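PDB 2XIG: ferric uptake regulation protein, which probably acts as a global iron-responsive repressor, a homodimer that uses ferrous iron as cofactor to bind the operators of the genes it silences. Local coordinates for residues C[118-123]-C[132-137]; C[78-83]-C[97-102]; C[12-17]-C[27-32]; C[5-10]-C[35-40]; C[70-75]-C[85-90]. The protein carries 2 engineered substitutions. One frame throughout, in Å; residues are numbered along the deposited sequence.

From the N terminus, contact 4 closes the first long loop, bringing the start of helix 7-20 to the end of helix 27-38; contact 3, nested inside it, joins the same helices further along. Contact 5 sets the end of helix 61-73 beside strand 86-91 and touches both. It crosses contact 2, whose first segment lies inside its loop and whose second lies beyond; strands 77-82 and 86-91 pair in a hairpin. Contact 2 sets strand 77-82 against strand 98-102 of the probable dimerization region, and shares one zinc ion with contact 5. Contact 1 follows in series, packing helix 114-126 on strand 130-141, beside strand 98-102 in the sheet, and shares another zinc ion with contact 2.

Contact 1 (C[118-123]-C[132-137]); sequences NRQNEV and ISHDMK. With ZN (zinc ion), chain N.
Gln-120 lays its amide oxygen on the ring of His-134, with OE1 3.5 Å above the ring plane and over its centre. The glutamine has CG anti to its own carbonyl carbon (chi1 -65°) and runs extended from there, which carries the amide from helix 114-126 across to strand 130-141. Amide and imidazole planes stand 70° apart, so this is an oxygen-over-face contact and not a stack. The other branch of the amide turns to Met-136, where NE2 lies 3.8 Å from SD; no hydrogen bond crosses the contact, and this buried NE2 has no polar partner in the model. Met-136 of the second subunit also packs on Gln-120. His-134 binds zinc through NE2 at 2.0 Å, in a site completed by His-96, Asp-98 and Glu-117. Metal binding would draw electron density from the imidazole, so the partly negative OE1 over its face is probably favourable, a second-shell contact to a site that by similarity holds iron.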
# COMPACT_ATOMS: atom_id res chain seq x y z
N ASN C 118 -13.17 16.38 24.72
CA ASN C 118 -13.27 16.15 26.16
C ASN C 118 -12.97 14.69 26.53
O ASN C 118 -12.31 14.43 27.54
CB ASN C 118 -14.65 16.54 26.69
CG ASN C 118 -14.75 16.43 28.20
OD1 ASN C 118 -13.96 17.02 28.93
ND2 ASN C 118 -15.73 15.67 28.67
N ARG C 119 -13.44 13.75 25.71
CA ARG C 119 -13.23 12.33 26.00
C ARG C 119 -11.75 11.94 25.98
O ARG C 119 -11.31 11.10 26.77
CB ARG C 119 -14.04 11.44 25.06
CG ARG C 119 -13.90 9.95 25.35
CD ARG C 119 -14.31 9.60 26.77
NE ARG C 119 -13.96 8.22 27.11
CZ ARG C 119 -14.03 7.71 28.34
NH1 ARG C 119 -14.45 8.47 29.36
NH2 ARG C 119 -13.70 6.45 28.55
N GLN C 120 -10.98 12.53 25.07
CA GLN C 120 -9.54 12.28 25.06
C GLN C 120 -8.91 12.74 26.37
O GLN C 120 -8.02 12.07 26.90
CB GLN C 120 -8.89 12.98 23.87
CG GLN C 120 -9.34 12.44 22.52
CD GLN C 120 -8.86 13.30 21.37
OE1 GLN C 120 -8.45 14.44 21.55
NE2 GLN C 120 -8.92 12.74 20.17
N ASN C 121 -9.37 13.87 26.89
CA ASN C 121 -8.89 14.34 28.18
C ASN C 121 -9.21 13.33 29.28
O ASN C 121 -8.36 13.00 30.10
CB ASN C 121 -9.46 15.72 28.51
CG ASN C 121 -8.77 16.84 27.74
OD1 ASN C 121 -7.56 17.04 27.87
ND2 ASN C 121 -9.54 17.57 26.94
N GLU C 122 -10.45 12.84 29.29
CA GLU C 122 -10.86 11.83 30.27
C GLU C 122 -9.99 10.58 30.18
O GLU C 122 -9.57 10.02 31.20
CB GLU C 122 -12.34 11.45 30.08
CG GLU C 122 -13.32 12.59 30.34
CD GLU C 122 -14.78 12.18 30.19
OE1 GLU C 122 -15.07 11.26 29.40
OE2 GLU C 122 -15.64 12.79 30.87
N VAL C 123 -9.71 10.13 28.96
CA VAL C 123 -8.94 8.91 28.78
C VAL C 123 -7.50 9.02 29.31
O VAL C 123 -7.02 8.12 30.00
CB VAL C 123 -8.93 8.44 27.31
CG1 VAL C 123 -7.99 7.26 27.12
CG2 VAL C 123 -10.34 8.06 26.88
N ILE C 132 -0.87 16.78 25.80
CA ILE C 132 -0.18 17.92 25.22
C ILE C 132 -0.73 18.24 23.85
O ILE C 132 -1.15 19.37 23.58
CB ILE C 132 1.31 17.62 25.07
CG1 ILE C 132 1.97 17.49 26.45
CG2 ILE C 132 1.98 18.70 24.22
CD1 ILE C 132 1.72 18.67 27.38
N SER C 133 -0.69 17.26 22.96
CA SER C 133 -1.32 17.43 21.66
C SER C 133 -1.85 16.09 21.16
O SER C 133 -1.63 15.05 21.78
CB SER C 133 -0.35 18.02 20.64
OG SER C 133 0.68 17.11 20.32
N HIS C 134 -2.55 16.13 20.04
CA HIS C 134 -3.04 14.90 19.44
C HIS C 134 -3.10 15.03 17.93
O HIS C 134 -3.13 16.13 17.39
CB HIS C 134 -4.41 14.54 20.02
CG HIS C 134 -5.48 15.53 19.71
ND1 HIS C 134 -5.70 16.65 20.49
CD2 HIS C 134 -6.39 15.58 18.71
CE1 HIS C 134 -6.70 17.35 19.97
NE2 HIS C 134 -7.14 16.72 18.90
N ASP C 135 -3.08 13.88 17.27
CA ASP C 135 -3.24 13.80 15.83
C ASP C 135 -4.31 12.75 15.58
O ASP C 135 -4.17 11.60 16.00
CB ASP C 135 -1.92 13.38 15.17
CG ASP C 135 -2.01 13.33 13.66
OD1 ASP C 135 -1.94 14.40 13.02
OD2 ASP C 135 -2.15 12.22 13.11
N MET C 136 -5.39 13.17 14.93
CA MET C 136 -6.53 12.28 14.72
C MET C 136 -6.98 12.41 13.28
O MET C 136 -7.32 13.50 12.83
CB MET C 136 -7.67 12.64 15.68
CG MET C 136 -9.00 11.96 15.39
SD MET C 136 -10.23 12.36 16.66
CE MET C 136 -11.73 11.70 15.95
N LYS C 137 -6.93 11.30 12.55
CA LYS C 137 -7.40 11.27 11.17
C LYS C 137 -8.36 10.12 11.02
O LYS C 137 -8.10 9.02 11.53
CB LYS C 137 -6.24 11.08 10.19
CG LYS C 137 -5.18 12.15 10.23
CD LYS C 137 -3.87 11.62 9.66
CE LYS C 137 -2.69 12.41 10.19
NZ LYS C 137 -1.53 11.51 10.42
ZN ZN N . -8.74 17.50 17.90

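Contact 2 (C[78-83]-C[97-102]); sequences SVLETS and HDHIIC. Engineered in segment 78-83: Ser-78 (natural residue Cys). With ZN (zinc ion), chain L; ZN (zinc ion), chain N; ZN (zinc ion), chain M.
Leu-80 of strand 77-82 covers one face of a zinc-bound histidine, His-99. The two side chains come from opposite directions, and both leucine methyls settle over the imidazole: CD2 stands 3.6 Å above the ring plane, offset toward the rim on the CG-CD2 side, while CD1 comes 3.6 Å from ND1. The leucine CG is anti to its backbone N (chi1 177°), which carries both methyls over that one face, and the CD2 approach is a CH-pi contact. His-97 is the fellow ligand of His-99, each NE2 lying 2.1 Å from the same zinc ion. Their close approach to one another reflects this shared metal and is not a hydrogen bond. Two residues on from Leu-80, Thr-82 and Ile-101 reach toward each other tip to tip, CG2 to CD1 at 4.1 Å. The hydroxyl of Thr-82 is engaged by Ser-85. Two more residues of the segment bind other zinc ions: Asp-98 with both oxygens, and Cys-102 through SG at 2.4 Å with Cys-105, Cys-142 and Cys-145. His-42 and Glu-90 complete the first site. Its ligands come from what are, by similarity, the DNA-binding and dimerization regions, and its place between the small hairpin and the dimerization sheet is consistent with the interdomain metal site of Fur-family regulators.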
# COMPACT_ATOMS: atom_id res chain seq x y z
N SER C 78 0.16 24.68 8.25
CA SER C 78 0.10 23.33 8.80
C SER C 78 0.08 22.34 7.65
O SER C 78 -0.48 22.62 6.59
CB SER C 78 -1.19 23.14 9.61
OG SER C 78 -1.47 24.28 10.41
N VAL C 79 0.66 21.16 7.89
CA VAL C 79 0.67 20.07 6.90
C VAL C 79 -0.17 18.87 7.37
O VAL C 79 -0.18 18.53 8.56
CB VAL C 79 2.12 19.63 6.54
CG1 VAL C 79 2.82 19.02 7.75
CG2 VAL C 79 2.11 18.65 5.37
N LEU C 80 -0.88 18.26 6.44
CA LEU C 80 -1.65 17.04 6.68
C LEU C 80 -1.04 15.99 5.76
O LEU C 80 -0.96 16.21 4.56
CB LEU C 80 -3.12 17.26 6.30
CG LEU C 80 -4.12 16.10 6.40
CD1 LEU C 80 -4.21 15.56 7.82
CD2 LEU C 80 -5.49 16.53 5.89
N GLU C 81 -0.58 14.87 6.32
CA GLU C 81 -0.01 13.81 5.48
C GLU C 81 -0.88 12.56 5.50
O GLU C 81 -1.24 12.08 6.57
CB GLU C 81 1.40 13.45 5.95
CG GLU C 81 2.26 14.64 6.34
CD GLU C 81 3.63 14.24 6.85
OE1 GLU C 81 4.10 14.83 7.85
OE2 GLU C 81 4.25 13.32 6.25
N THR C 82 -1.22 12.04 4.33
CA THR C 82 -1.72 10.67 4.22
C THR C 82 -1.20 10.03 2.94
O THR C 82 -0.85 10.73 1.98
CB THR C 82 -3.27 10.56 4.25
OG1 THR C 82 -3.83 10.89 2.97
CG2 THR C 82 -3.88 11.45 5.34
N SER C 83 -1.14 8.70 2.92
CA SER C 83 -0.70 8.01 1.72
C SER C 83 -1.64 8.33 0.57
O SER C 83 -1.20 8.53 -0.56
CB SER C 83 -0.63 6.49 1.96
OG SER C 83 -1.85 5.98 2.46
N HIS C 97 -8.75 21.82 14.48
CA HIS C 97 -9.66 20.83 13.93
C HIS C 97 -8.89 19.58 13.55
O HIS C 97 -7.67 19.60 13.36
CB HIS C 97 -10.35 21.37 12.69
CG HIS C 97 -9.39 21.75 11.61
ND1 HIS C 97 -8.80 22.99 11.54
CD2 HIS C 97 -8.90 21.04 10.57
CE1 HIS C 97 -7.98 23.03 10.50
NE2 HIS C 97 -8.02 21.86 9.90
N ASP C 98 -9.62 18.50 13.44
CA ASP C 98 -9.06 17.23 13.02
C ASP C 98 -9.59 16.92 11.64
O ASP C 98 -10.30 17.74 11.06
CB ASP C 98 -9.47 16.19 14.03
CG ASP C 98 -9.07 16.60 15.43
OD1 ASP C 98 -7.86 16.64 15.69
OD2 ASP C 98 -9.96 16.89 16.26
N HIS C 99 -9.24 15.76 11.08
CA HIS C 99 -9.51 15.55 9.67
C HIS C 99 -10.15 14.23 9.32
O HIS C 99 -9.75 13.18 9.82
CB HIS C 99 -8.23 15.69 8.86
CG HIS C 99 -7.60 17.03 8.95
ND1 HIS C 99 -6.62 17.33 9.89
CD2 HIS C 99 -7.81 18.17 8.25
CE1 HIS C 99 -6.25 18.59 9.74
NE2 HIS C 99 -6.95 19.12 8.75
N ILE C 100 -11.13 14.31 8.42
CA ILE C 100 -11.70 13.15 7.76
C ILE C 100 -11.17 13.15 6.33
O ILE C 100 -11.14 14.19 5.68
CB ILE C 100 -13.24 13.25 7.77
CG1 ILE C 100 -13.77 12.99 9.18
CG2 ILE C 100 -13.87 12.28 6.78
CD1 ILE C 100 -15.14 13.58 9.46
N ILE C 101 -10.73 12.00 5.83
CA ILE C 101 -10.15 11.92 4.49
C ILE C 101 -10.79 10.75 3.75
O ILE C 101 -10.80 9.63 4.25
CB ILE C 101 -8.62 11.69 4.53
CG1 ILE C 101 -7.92 12.75 5.39
CG2 ILE C 101 -8.03 11.63 3.12
CD1 ILE C 101 -7.64 12.29 6.80
N CYS C 102 -11.33 11.02 2.56
CA CYS C 102 -11.96 9.98 1.77
C CYS C 102 -10.90 9.16 1.03
O CYS C 102 -10.09 9.71 0.30
CB CYS C 102 -12.94 10.57 0.76
SG CYS C 102 -13.70 9.28 -0.24
ZN ZN L . -7.08 21.14 8.17
ZN ZN N . -8.74 17.50 17.90
ZN ZN M . -14.93 10.59 -1.79

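Contact 3 (C[12-17]-C[27-32]); sequences ERLRMS and KQREEV
Leu-14 reaches from helix 7-20 to the side chains of Arg-29 and Glu-30 on helix 27-38. Its CB leads toward the second helix, and CG lies anti to the backbone N (chi1 178°), which brings both methyls within range of the partner. CD1 meets CD of Arg-29 at 4.0 Å. CD2 crosses the same chain, 4.0 Å from Arg-29 CG, and touches CG of Glu-30 at 4.3 Å. The leucine therefore rests on the aliphatic stems of two charged residues, with no polar bond between the segments. These two helices belong to what is, by similarity, the DNA-binding region, where the Fur family builds a winged-helix domain, and the leucine's packing continues onto Leu-71 of helix 61-73 and onto Phe-76. The stem of Arg-29 is extended as far as CD and bends at chi3 (-61°), while its NH1 hydrogen-bonds the carbonyl oxygen of Lys-24. Both partners of the leucine make a further contact with helix 7-20, one on each side of it in sequence: Arg-29 packs on Ile-18, and Glu-30 on Leu-11.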
# COMPACT_ATOMS: atom_id res chain seq x y z
N GLU C 12 3.07 40.46 7.92
CA GLU C 12 4.02 41.27 8.68
C GLU C 12 4.84 40.40 9.64
O GLU C 12 6.05 40.59 9.78
CB GLU C 12 3.33 42.43 9.42
CG GLU C 12 4.26 43.21 10.37
CD GLU C 12 5.40 43.95 9.66
OE1 GLU C 12 6.39 44.30 10.35
OE2 GLU C 12 5.32 44.19 8.43
N ARG C 13 4.18 39.47 10.31
CA ARG C 13 4.90 38.47 11.10
C ARG C 13 5.89 37.71 10.22
O ARG C 13 6.99 37.36 10.65
CB ARG C 13 3.94 37.48 11.77
CG ARG C 13 3.11 38.08 12.88
CD ARG C 13 2.55 37.00 13.80
NE ARG C 13 1.56 36.15 13.14
CZ ARG C 13 1.77 34.89 12.79
NH1 ARG C 13 2.94 34.30 13.04
NH2 ARG C 13 0.80 34.21 12.20
N LEU C 14 5.49 37.46 8.98
CA LEU C 14 6.37 36.78 8.04
C LEU C 14 7.61 37.64 7.76
O LEU C 14 8.74 37.16 7.83
CB LEU C 14 5.65 36.47 6.73
CG LEU C 14 6.53 35.79 5.67
CD1 LEU C 14 7.11 34.49 6.22
CD2 LEU C 14 5.74 35.54 4.40
N ARG C 15 7.38 38.91 7.43
CA ARG C 15 8.48 39.86 7.18
C ARG C 15 9.43 39.91 8.36
O ARG C 15 10.65 39.92 8.19
CB ARG C 15 7.93 41.25 6.88
CG ARG C 15 8.97 42.24 6.34
CD ARG C 15 8.44 43.67 6.33
NE ARG C 15 8.22 44.16 7.69
CZ ARG C 15 9.17 44.69 8.45
NH1 ARG C 15 10.41 44.79 7.98
NH2 ARG C 15 8.89 45.11 9.67
N MET C 16 8.87 39.95 9.56
CA MET C 16 9.70 40.00 10.76
C MET C 16 10.51 38.72 10.94
O MET C 16 11.66 38.76 11.37
CB MET C 16 8.85 40.30 11.99
CG MET C 16 8.31 41.72 11.99
SD MET C 16 9.64 42.94 12.11
CE MET C 16 10.06 42.79 13.85
N SER C 17 9.91 37.58 10.61
CA SER C 17 10.56 36.29 10.74
C SER C 17 11.66 36.12 9.69
O SER C 17 12.69 35.49 9.96
CB SER C 17 9.54 35.16 10.62
OG SER C 17 10.14 33.88 10.76
N LYS C 27 8.29 38.30 -2.91
CA LYS C 27 6.86 38.33 -3.20
C LYS C 27 6.32 36.90 -3.35
O LYS C 27 5.19 36.61 -2.96
CB LYS C 27 6.57 39.17 -4.44
CG LYS C 27 6.66 40.68 -4.19
N GLN C 28 7.12 36.00 -3.91
CA GLN C 28 6.67 34.61 -4.09
C GLN C 28 6.32 33.94 -2.76
O GLN C 28 5.31 33.24 -2.65
CB GLN C 28 7.71 33.77 -4.84
CG GLN C 28 7.32 32.31 -4.94
CD GLN C 28 8.31 31.50 -5.76
OE1 GLN C 28 8.33 30.27 -5.71
NE2 GLN C 28 9.14 32.19 -6.53
N ARG C 29 7.16 34.13 -1.76
CA ARG C 29 6.89 33.55 -0.45
C ARG C 29 5.59 34.12 0.15
O ARG C 29 4.81 33.39 0.75
CB ARG C 29 8.07 33.78 0.49
CG ARG C 29 7.86 33.24 1.89
CD ARG C 29 9.01 33.61 2.81
NE ARG C 29 10.30 33.07 2.39
CZ ARG C 29 11.32 33.81 1.96
NH1 ARG C 29 11.21 35.13 1.87
NH2 ARG C 29 12.46 33.22 1.61
N GLU C 30 5.38 35.42 -0.03
CA GLU C 30 4.14 36.06 0.40
C GLU C 30 2.96 35.51 -0.41
O GLU C 30 1.86 35.36 0.10
CB GLU C 30 4.23 37.59 0.26
CG GLU C 30 5.33 38.24 1.10
CD GLU C 30 5.40 39.76 0.95
OE1 GLU C 30 6.02 40.40 1.82
OE2 GLU C 30 4.83 40.30 -0.03
N GLU C 31 3.19 35.22 -1.69
CA GLU C 31 2.13 34.69 -2.53
C GLU C 31 1.68 33.29 -2.08
O GLU C 31 0.49 32.98 -2.11
CB GLU C 31 2.55 34.67 -4.00
CG GLU C 31 1.38 34.52 -4.97
CD GLU C 31 0.30 35.57 -4.74
OE1 GLU C 31 0.65 36.70 -4.36
OE2 GLU C 31 -0.89 35.26 -4.95
N VAL C 32 2.62 32.45 -1.66
CA VAL C 32 2.28 31.13 -1.12
C VAL C 32 1.38 31.26 0.12
O VAL C 32 0.38 30.54 0.28
CB VAL C 32 3.53 30.32 -0.74
CG1 VAL C 32 3.14 29.07 0.05
CG2 VAL C 32 4.31 29.91 -2.00

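Contact 4 (C[5-10]-C[35-40]); sequences ETLESI and VLYRSG
Glu-5 offers its carbonyl oxygen to the hydroxyl of Tyr-37, which donates a short hydrogen bond of 2.6 Å from OH to O, with the donor tilted 20° from the carbonyl plane. Its carboxylate turns the other way: OE1 takes the Ser-9 OG hydroxyl through its anti lone pair and is also paired with Arg-13. Thr-6 caps helix 7-20, its OG1 accepting from Ser-9 N at 3.0 Å, and its CA lies 3.5 Å from Tyr-37 OH. Leu-7 lies over the ring face, with CB 3.7 Å above the plane at its centre in a CH-pi contact, while Leu-7 CD1 lies 3.8 Å from Tyr-37 CG. Ile-10 comes to the edge instead, CD1 lying 3.7 Å from Tyr-37 CE1. Tyr-37 has CG anti to the backbone N (chi1 -170°), carrying the ring from the end of helix 27-38 across to the start of helix 7-20; Leu-7 and Ile-10 also pack on Val-33 of helix 27-38, and Ile-10 meets Phe-76 and Ala-93 in the loops beyond.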
# COMPACT_ATOMS: atom_id res chain seq x y z
N GLU C 5 -6.75 35.43 12.19
CA GLU C 5 -5.84 36.57 12.04
C GLU C 5 -5.96 37.12 10.61
O GLU C 5 -6.22 36.36 9.67
CB GLU C 5 -4.41 36.12 12.35
CG GLU C 5 -3.34 37.20 12.35
CD GLU C 5 -1.96 36.65 12.72
OE1 GLU C 5 -0.99 37.44 12.73
OE2 GLU C 5 -1.85 35.44 13.00
N THR C 6 -5.79 38.43 10.45
CA THR C 6 -5.82 39.00 9.11
C THR C 6 -4.61 38.53 8.30
O THR C 6 -3.54 38.27 8.85
CB THR C 6 -5.81 40.55 9.12
OG1 THR C 6 -4.55 41.02 9.62
CG2 THR C 6 -6.94 41.10 9.96
N LEU C 7 -4.79 38.44 6.99
CA LEU C 7 -3.67 38.11 6.10
C LEU C 7 -2.53 39.09 6.30
O LEU C 7 -1.36 38.70 6.38
CB LEU C 7 -4.12 38.12 4.64
CG LEU C 7 -3.05 37.80 3.60
CD1 LEU C 7 -2.29 36.54 4.00
CD2 LEU C 7 -3.66 37.65 2.21
N GLU C 8 -2.86 40.38 6.38
CA GLU C 8 -1.85 41.42 6.50
C GLU C 8 -0.99 41.23 7.75
O GLU C 8 0.24 41.38 7.70
CB GLU C 8 -2.50 42.81 6.54
CG GLU C 8 -3.16 43.21 5.23
CD GLU C 8 -4.56 42.63 5.06
OE1 GLU C 8 -5.18 42.88 4.01
OE2 GLU C 8 -5.05 41.93 5.98
N SER C 9 -1.64 40.91 8.86
CA SER C 9 -0.95 40.64 10.11
C SER C 9 0.01 39.46 9.97
O SER C 9 1.14 39.48 10.48
CB SER C 9 -1.97 40.36 11.21
OG SER C 9 -1.33 39.93 12.39
N ILE C 10 -0.44 38.43 9.27
CA ILE C 10 0.40 37.25 9.04
C ILE C 10 1.62 37.61 8.19
O ILE C 10 2.76 37.24 8.51
CB ILE C 10 -0.41 36.11 8.40
CG1 ILE C 10 -1.56 35.71 9.34
CG2 ILE C 10 0.48 34.91 8.08
CD1 ILE C 10 -2.49 34.68 8.80
N VAL C 35 -2.09 32.54 -1.13
CA VAL C 35 -2.87 31.46 -1.75
C VAL C 35 -3.52 30.57 -0.69
O VAL C 35 -4.72 30.28 -0.77
CB VAL C 35 -2.02 30.61 -2.73
CG1 VAL C 35 -2.74 29.32 -3.08
CG2 VAL C 35 -1.70 31.41 -3.99
N LEU C 36 -2.75 30.16 0.31
CA LEU C 36 -3.28 29.28 1.35
C LEU C 36 -4.32 29.98 2.21
O LEU C 36 -5.35 29.39 2.55
CB LEU C 36 -2.15 28.72 2.22
CG LEU C 36 -1.29 27.65 1.52
CD1 LEU C 36 -0.04 27.33 2.33
CD2 LEU C 36 -2.11 26.40 1.28
N TYR C 37 -4.04 31.23 2.59
CA TYR C 37 -5.00 32.01 3.37
C TYR C 37 -6.34 32.07 2.65
O TYR C 37 -7.40 31.93 3.26
CB TYR C 37 -4.47 33.43 3.56
CG TYR C 37 -5.27 34.24 4.56
CD1 TYR C 37 -4.91 34.26 5.90
CD2 TYR C 37 -6.39 34.96 4.16
CE1 TYR C 37 -5.63 35.00 6.83
CE2 TYR C 37 -7.12 35.71 5.09
CZ TYR C 37 -6.74 35.72 6.42
OH TYR C 37 -7.46 36.46 7.35
N ARG C 38 -6.28 32.28 1.34
CA ARG C 38 -7.49 32.48 0.54
C ARG C 38 -8.25 31.18 0.30
O ARG C 38 -9.44 31.21 -0.02
CB ARG C 38 -7.14 33.16 -0.79
CG ARG C 38 -6.82 34.65 -0.65
CD ARG C 38 -6.69 35.34 -2.00
NE ARG C 38 -5.30 35.54 -2.42
CZ ARG C 38 -4.67 34.81 -3.34
NH1 ARG C 38 -5.30 33.82 -3.95
NH2 ARG C 38 -3.41 35.07 -3.64
N SER C 39 -7.58 30.05 0.49
CA SER C 39 -8.16 28.75 0.12
C SER C 39 -9.10 28.19 1.18
O SER C 39 -8.84 28.27 2.39
CB SER C 39 -7.04 27.74 -0.17
OG SER C 39 -7.57 26.47 -0.48
N GLY C 40 -10.21 27.62 0.72
CA GLY C 40 -11.16 26.97 1.60
C GLY C 40 -10.90 25.48 1.73
O GLY C 40 -11.67 24.76 2.36

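Contact 5 (C[70-75]-C[85-90]); sequences FLEKEN and SGRRYE. With ZN (zinc ion), chain L.
Helix 61-73 ends beside strand 86-91, the nearest backbones being those of Glu-72 and Tyr-89, with CA atoms 8.8 Å apart. Only side chains bridge this distance. Glu-72, bent at chi2, points OE2 at the edge of the Arg-87 guanidinium, near its plane, and the ion pair is long, 3.9 Å from OE2 to NH2. Carboxylate and guanidinium planes are inclined by 59°; at this distance the pair is a loose electrostatic contact. The main polar partner of Arg-87 is Glu-81 on the adjacent strand, met through NH1. NE gives a weak hydrogen bond to Tyr-89 OH at 3.4 Å, the bend at chi3 (84°) turning the NE side of the guanidinium toward that hydroxyl. Asn-75, with positive phi, ends the helix in a Schellman motif. Glu-90, at the other end of the strand segment, chelates a zinc ion with OE2 at 2.0 Å and OE1 at 2.6 Å, alongside His-42, His-97 and His-99. Helix 61-73 running into the two-stranded hairpin 77-82 and 86-91 matches the recognition helix and wing of a winged-helix domain, as in other Fur proteins.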
# COMPACT_ATOMS: atom_id res chain seq x y z
N PHE C 70 9.99 26.11 4.99
CA PHE C 70 10.23 27.22 5.91
C PHE C 70 8.96 27.64 6.65
O PHE C 70 8.93 27.74 7.88
CB PHE C 70 10.79 28.44 5.18
CG PHE C 70 10.94 29.65 6.06
CD1 PHE C 70 9.93 30.60 6.14
CD2 PHE C 70 12.07 29.82 6.85
CE1 PHE C 70 10.05 31.71 6.97
CE2 PHE C 70 12.20 30.93 7.68
CZ PHE C 70 11.19 31.87 7.74
N LEU C 71 7.91 27.92 5.88
CA LEU C 71 6.65 28.36 6.44
C LEU C 71 6.11 27.36 7.44
O LEU C 71 5.53 27.74 8.45
CB LEU C 71 5.61 28.58 5.33
CG LEU C 71 5.87 29.74 4.38
CD1 LEU C 71 4.79 29.74 3.31
CD2 LEU C 71 5.90 31.10 5.15
N GLU C 72 6.29 26.07 7.17
CA GLU C 72 5.75 25.08 8.07
C GLU C 72 6.60 24.96 9.32
O GLU C 72 6.08 24.78 10.43
CB GLU C 72 5.59 23.72 7.36
CG GLU C 72 6.66 22.71 7.68
CD GLU C 72 6.18 21.62 8.61
OE1 GLU C 72 5.41 21.93 9.55
OE2 GLU C 72 6.56 20.45 8.40
N LYS C 73 7.91 25.07 9.17
CA LYS C 73 8.75 24.95 10.36
C LYS C 73 8.60 26.17 11.28
O LYS C 73 8.78 26.06 12.48
CB LYS C 73 10.20 24.66 9.99
CG LYS C 73 11.11 25.84 9.94
CD LYS C 73 12.55 25.35 9.85
CE LYS C 73 13.51 26.39 10.36
NZ LYS C 73 13.13 26.83 11.73
N GLU C 74 8.24 27.32 10.71
CA GLU C 74 7.97 28.53 11.50
C GLU C 74 6.48 28.72 11.83
O GLU C 74 6.08 29.78 12.29
CB GLU C 74 8.50 29.77 10.78
CG GLU C 74 10.02 29.77 10.55
CD GLU C 74 10.80 29.72 11.85
OE1 GLU C 74 10.39 30.38 12.83
OE2 GLU C 74 11.84 29.02 11.90
N ASN C 75 5.68 27.69 11.59
CA ASN C 75 4.28 27.66 12.00
C ASN C 75 3.34 28.67 11.33
O ASN C 75 2.34 29.07 11.91
CB ASN C 75 4.17 27.77 13.53
CG ASN C 75 4.79 26.58 14.24
OD1 ASN C 75 5.23 25.62 13.61
ND2 ASN C 75 4.84 26.65 15.56
N SER C 85 -3.77 11.04 0.04
CA SER C 85 -3.78 12.43 -0.40
C SER C 85 -2.38 13.02 -0.53
O SER C 85 -2.22 14.12 -1.04
CB SER C 85 -4.59 13.28 0.59
OG SER C 85 -3.94 13.32 1.85
N GLY C 86 -1.38 12.31 -0.04
CA GLY C 86 -0.03 12.85 0.02
C GLY C 86 0.00 13.98 1.03
O GLY C 86 -0.81 14.01 1.95
N ARG C 87 0.94 14.91 0.86
CA ARG C 87 1.06 16.05 1.76
C ARG C 87 0.17 17.18 1.27
O ARG C 87 0.20 17.54 0.10
CB ARG C 87 2.51 16.52 1.88
CG ARG C 87 3.41 15.58 2.66
CD ARG C 87 4.88 16.03 2.63
NE ARG C 87 5.18 17.04 3.64
CZ ARG C 87 5.72 16.78 4.82
NH1 ARG C 87 6.03 15.53 5.15
NH2 ARG C 87 5.96 17.76 5.68
N ARG C 88 -0.63 17.74 2.17
CA ARG C 88 -1.46 18.88 1.81
C ARG C 88 -1.36 19.96 2.88
O ARG C 88 -1.16 19.65 4.05
CB ARG C 88 -2.90 18.45 1.55
CG ARG C 88 -3.05 17.73 0.21
CD ARG C 88 -4.48 17.45 -0.18
NE ARG C 88 -4.67 17.63 -1.62
CZ ARG C 88 -4.18 16.82 -2.55
NH1 ARG C 88 -3.46 15.77 -2.19
NH2 ARG C 88 -4.40 17.05 -3.84
N TYR C 89 -1.48 21.21 2.46
CA TYR C 89 -1.14 22.34 3.32
C TYR C 89 -2.31 23.29 3.54
O TYR C 89 -3.19 23.43 2.69
CB TYR C 89 0.04 23.12 2.73
CG TYR C 89 1.35 22.37 2.76
CD1 TYR C 89 2.25 22.56 3.79
CD2 TYR C 89 1.69 21.47 1.75
CE1 TYR C 89 3.46 21.88 3.82
CE2 TYR C 89 2.89 20.78 1.77
CZ TYR C 89 3.77 20.99 2.82
OH TYR C 89 4.96 20.32 2.86
N GLU C 90 -2.29 23.97 4.68
CA GLU C 90 -3.30 24.96 4.97
C GLU C 90 -2.70 26.04 5.86
O GLU C 90 -1.68 25.83 6.53
CB GLU C 90 -4.49 24.32 5.67
CG GLU C 90 -4.11 23.57 6.94
CD GLU C 90 -5.30 22.92 7.61
OE1 GLU C 90 -6.38 23.55 7.64
OE2 GLU C 90 -5.15 21.79 8.11
ZN ZN L . -7.08 21.14 8.17